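Local coordinates for putative cell surface protein, similar to internalin proteins (Listeria monocytogenes EGD-e, PDB 5KZS) that is of unknown function but, as an internalin-like leucine-rich-repeat protein of the cell surface, probably takes part in protein-protein recognition, at residues A[272-276]-A[320-324]; A[216-220]-A[234-238]. Numbering follows the deposited sequence.

Interaction 1: A[272-276]-A[320-324]; sequences NMLVN and FNDAY
The end-to-end directions of two largely irregular segments, CA 273 to CA 276 and CA 320 to CA 323, lie 80° apart where they join two connections of the mixed beta-sheet domain after the leucine-rich repeats, consistent with the immunoglobulin-like domain that follows the repeats in internalins. Residues 272-276 leave helix 263-270 through a Schellman motif, whose C-prime residue Asn272 has positive phi (56/49), and run on toward strand 279-283. Residues 320-324 leave strand 312-320: Phe320 is still extended (-153/178), and Asn321 then turns into the left-handed region (55/31). The backbones come closest at Asn276 and Asn321, with CA atoms 4.9 Å apart.

The side chain of Asn321 curls back across the gap, its chi1 of -136° lying between wells, so that OD1 accepts a hydrogen bond from Val275 N at 2.7 Å, with an N-H...O angle of 132°. The same OD1 lies 3.0 Å from Leu274 CA, while ND2 of Asn321 makes a weak hydrogen bond to Glu241 O. Apolar contacts extend the junction. Leu274, with chi1 m and chi2 t, also rests on Tyr265 and Leu268 of the helix; Phe320, with chi1 p, meets Tyr265 edge-to-face. CD2 of Leu274 reaches the edge of the Phe320 ring, 3.6 Å from CD1. Val275 (chi1 m) points toward the other segment, its CG2 packing 3.6 Å from Ala323 CB.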
# COMPACT_ATOMS: atom_id res chain seq x y z
N ASN A 272 17.54 14.02 -10.40
CA ASN A 272 17.66 15.04 -9.36
C ASN A 272 16.91 14.63 -8.12
O ASN A 272 16.13 15.38 -7.58
CB ASN A 272 17.19 16.40 -9.90
CG ASN A 272 18.04 16.87 -11.08
OD1 ASN A 272 19.26 16.91 -10.99
ND2 ASN A 272 17.38 17.23 -12.18
N MSE A 273 17.17 13.40 -7.68
CA MSE A 273 16.50 12.82 -6.52
C MSE A 273 17.52 12.45 -5.48
O MSE A 273 17.19 11.75 -4.52
CB MSE A 273 15.70 11.64 -7.09
CG MSE A 273 14.74 10.86 -6.17
SE MSE A 273 13.35 11.98 -5.33
CE MSE A 273 12.91 13.28 -6.76
N LEU A 274 18.75 12.93 -5.62
CA LEU A 274 19.73 12.74 -4.58
C LEU A 274 19.77 14.02 -3.75
O LEU A 274 20.11 15.09 -4.27
CB LEU A 274 21.10 12.42 -5.16
CG LEU A 274 21.27 10.99 -5.68
CD1 LEU A 274 22.61 10.86 -6.38
CD2 LEU A 274 21.17 9.95 -4.58
N VAL A 275 19.38 13.91 -2.48
CA VAL A 275 19.47 15.03 -1.53
C VAL A 275 20.92 15.46 -1.36
O VAL A 275 21.23 16.65 -1.30
CB VAL A 275 18.85 14.71 -0.13
CG1 VAL A 275 17.39 14.27 -0.26
CG2 VAL A 275 19.66 13.66 0.64
N ASN A 276 21.81 14.46 -1.33
CA ASN A 276 23.21 14.63 -1.00
C ASN A 276 24.02 13.64 -1.90
O ASN A 276 23.99 12.41 -1.68
CB ASN A 276 23.36 14.35 0.50
CG ASN A 276 24.77 14.03 0.91
OD1 ASN A 276 25.65 14.88 0.82
ND2 ASN A 276 24.99 12.79 1.35
N PHE A 320 24.63 6.38 0.78
CA PHE A 320 24.42 7.66 0.11
C PHE A 320 23.02 8.21 0.38
O PHE A 320 22.22 7.59 1.10
CB PHE A 320 24.74 7.56 -1.39
CG PHE A 320 23.79 6.69 -2.17
CD1 PHE A 320 22.64 7.23 -2.75
CD2 PHE A 320 24.06 5.33 -2.36
CE1 PHE A 320 21.77 6.44 -3.48
CE2 PHE A 320 23.20 4.54 -3.10
CZ PHE A 320 22.05 5.09 -3.66
N ASN A 321 22.76 9.40 -0.16
CA ASN A 321 21.55 10.14 0.11
C ASN A 321 21.35 10.37 1.61
O ASN A 321 20.23 10.47 2.07
CB ASN A 321 20.36 9.43 -0.52
CG ASN A 321 19.42 10.38 -1.22
OD1 ASN A 321 19.86 11.29 -1.91
ND2 ASN A 321 18.13 10.17 -1.07
N ASP A 322 22.44 10.49 2.38
CA ASP A 322 22.35 10.75 3.81
C ASP A 322 22.06 12.24 4.06
O ASP A 322 22.80 13.11 3.60
CB ASP A 322 23.63 10.32 4.53
CG ASP A 322 23.87 8.83 4.44
OD1 ASP A 322 22.91 8.07 4.64
OD2 ASP A 322 25.02 8.42 4.14
N ALA A 323 20.94 12.50 4.74
CA ALA A 323 20.56 13.84 5.18
C ALA A 323 19.78 13.72 6.50
O ALA A 323 18.63 14.17 6.60
CB ALA A 323 19.73 14.54 4.11
N TYR A 324 20.47 13.15 7.50
CA TYR A 324 19.88 12.49 8.69
C TYR A 324 18.52 12.97 9.18
O TYR A 324 17.63 12.13 9.36
CB TYR A 324 20.86 12.44 9.89
CG TYR A 324 20.15 12.37 11.24
CD1 TYR A 324 19.32 11.28 11.56
CD2 TYR A 324 20.28 13.40 12.17
CE1 TYR A 324 18.64 11.23 12.77
CE2 TYR A 324 19.61 13.35 13.39
CZ TYR A 324 18.79 12.26 13.68
OH TYR A 324 18.14 12.21 14.89

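Interaction 2: A[216-220]-A[234-238]; sequences NLNNL and VLNSI
Leu220 N donates to Ser237 O at 2.8 Å with a nearly straight N-H...O angle of 165°, and Ser237 OG donates to Leu217 O at 3.1 Å. These bonds join successive coils of the leucine-rich-repeat solenoid, where strand 238-239 ends the parallel sheet next to strand 219-221. Leu220 and Ile238 form a parallel bridge, CA to CA 4.8 Å; Asn219 and Ser237 CA atoms are 4.6 Å apart. A type I turn from Leu235 to Ile238, closed by Ile238 N to Leu235 O at 2.9 Å, brings the chain into this register, and chi1 m of Ser237 directs its hydroxyl to the preceding coil. CA-H...O contacts supplement the bonds, including Ile238 CA to Leu220 O at 3.5 Å. Leu217 and Leu220, both t,p, also touch Leu197 of the previous coil, as expected of the stacked leucines in a repeat core. Val234 meets both: its CG1 lies 3.9 Å from Leu217 CD2, and its CG2 lies 3.5 Å from Leu220 CD2.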
# COMPACT_ATOMS: atom_id res chain seq x y z
N ASN A 216 -0.12 7.45 -17.83
CA ASN A 216 -0.40 8.67 -17.08
C ASN A 216 0.26 8.74 -15.71
O ASN A 216 -0.16 9.55 -14.88
CB ASN A 216 -1.92 8.81 -16.96
CG ASN A 216 -2.41 10.19 -17.33
OD1 ASN A 216 -3.10 10.86 -16.54
ND2 ASN A 216 -2.07 10.63 -18.55
N LEU A 217 1.29 7.94 -15.48
CA LEU A 217 1.94 7.87 -14.17
C LEU A 217 2.80 9.12 -13.87
O LEU A 217 3.60 9.53 -14.70
CB LEU A 217 2.80 6.60 -14.06
CG LEU A 217 3.30 6.20 -12.66
CD1 LEU A 217 2.18 5.73 -11.76
CD2 LEU A 217 4.36 5.12 -12.77
N ASN A 218 2.57 9.72 -12.70
CA ASN A 218 3.32 10.86 -12.16
C ASN A 218 4.14 10.53 -10.93
O ASN A 218 5.10 11.25 -10.64
CB ASN A 218 2.37 11.98 -11.74
CG ASN A 218 1.57 12.54 -12.90
OD1 ASN A 218 2.03 12.53 -14.05
ND2 ASN A 218 0.37 13.04 -12.60
N ASN A 219 3.76 9.48 -10.20
CA ASN A 219 4.30 9.23 -8.88
C ASN A 219 4.34 7.74 -8.61
O ASN A 219 3.29 7.10 -8.46
CB ASN A 219 3.43 9.95 -7.83
CG ASN A 219 3.71 9.50 -6.39
OD1 ASN A 219 2.82 9.59 -5.53
ND2 ASN A 219 4.93 9.03 -6.12
N LEU A 220 5.55 7.21 -8.52
CA LEU A 220 5.78 5.82 -8.19
C LEU A 220 6.62 5.79 -6.94
O LEU A 220 7.84 5.96 -6.99
CB LEU A 220 6.49 5.10 -9.34
CG LEU A 220 6.91 3.63 -9.15
CD1 LEU A 220 5.79 2.75 -8.62
CD2 LEU A 220 7.40 3.05 -10.46
N VAL A 234 9.72 4.44 -16.26
CA VAL A 234 8.97 5.28 -15.34
C VAL A 234 9.90 6.04 -14.41
O VAL A 234 9.54 6.37 -13.28
CB VAL A 234 7.97 4.42 -14.53
CG1 VAL A 234 6.91 3.84 -15.45
CG2 VAL A 234 8.67 3.32 -13.74
N LEU A 235 11.10 6.34 -14.90
CA LEU A 235 12.12 6.89 -14.03
C LEU A 235 11.72 8.25 -13.49
O LEU A 235 11.82 8.47 -12.29
CB LEU A 235 13.46 6.98 -14.76
CG LEU A 235 14.68 7.32 -13.91
CD1 LEU A 235 14.82 6.41 -12.69
CD2 LEU A 235 15.91 7.24 -14.79
N ASN A 236 11.22 9.13 -14.36
CA ASN A 236 10.79 10.50 -13.97
C ASN A 236 9.84 10.53 -12.76
O ASN A 236 9.92 11.41 -11.90
CB ASN A 236 10.08 11.22 -15.12
CG ASN A 236 10.90 11.26 -16.40
OD1 ASN A 236 12.07 11.63 -16.39
ND2 ASN A 236 10.27 10.89 -17.52
N SER A 237 8.96 9.54 -12.73
CA SER A 237 7.95 9.43 -11.70
C SER A 237 8.43 8.84 -10.38
O SER A 237 7.64 8.77 -9.45
CB SER A 237 6.80 8.57 -12.24
OG SER A 237 6.37 9.06 -13.50
N ILE A 238 9.69 8.40 -10.27
CA ILE A 238 10.11 7.73 -9.04
C ILE A 238 10.41 8.72 -7.93
O ILE A 238 10.89 9.82 -8.18
CB ILE A 238 11.28 6.77 -9.27
CG1 ILE A 238 10.79 5.58 -10.11
CG2 ILE A 238 11.84 6.25 -7.94
CD1 ILE A 238 11.89 4.74 -10.73

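Interaction 2 precedes interaction 1 along the chain, and their centres lie about 19 Å apart. Interaction 2 pairs the last strand of the repeat sheet, 238-239, with its neighbour 219-221, whereas 272-276 and 320-324 tie together connections of the following mixed-sheet domain. The two contacts thus flank the junction between the repeat solenoid and the next domain, and they meet directly where the selenomethionine Met273 packs its CE 4.2 Å from Ile238 O. Helix 263-270 borders both, touched by Leu235 of interaction 2 and by Leu274 of interaction 1. Glu241, just beyond strand 238-239, places interaction 1 against the chain that leaves the repeats.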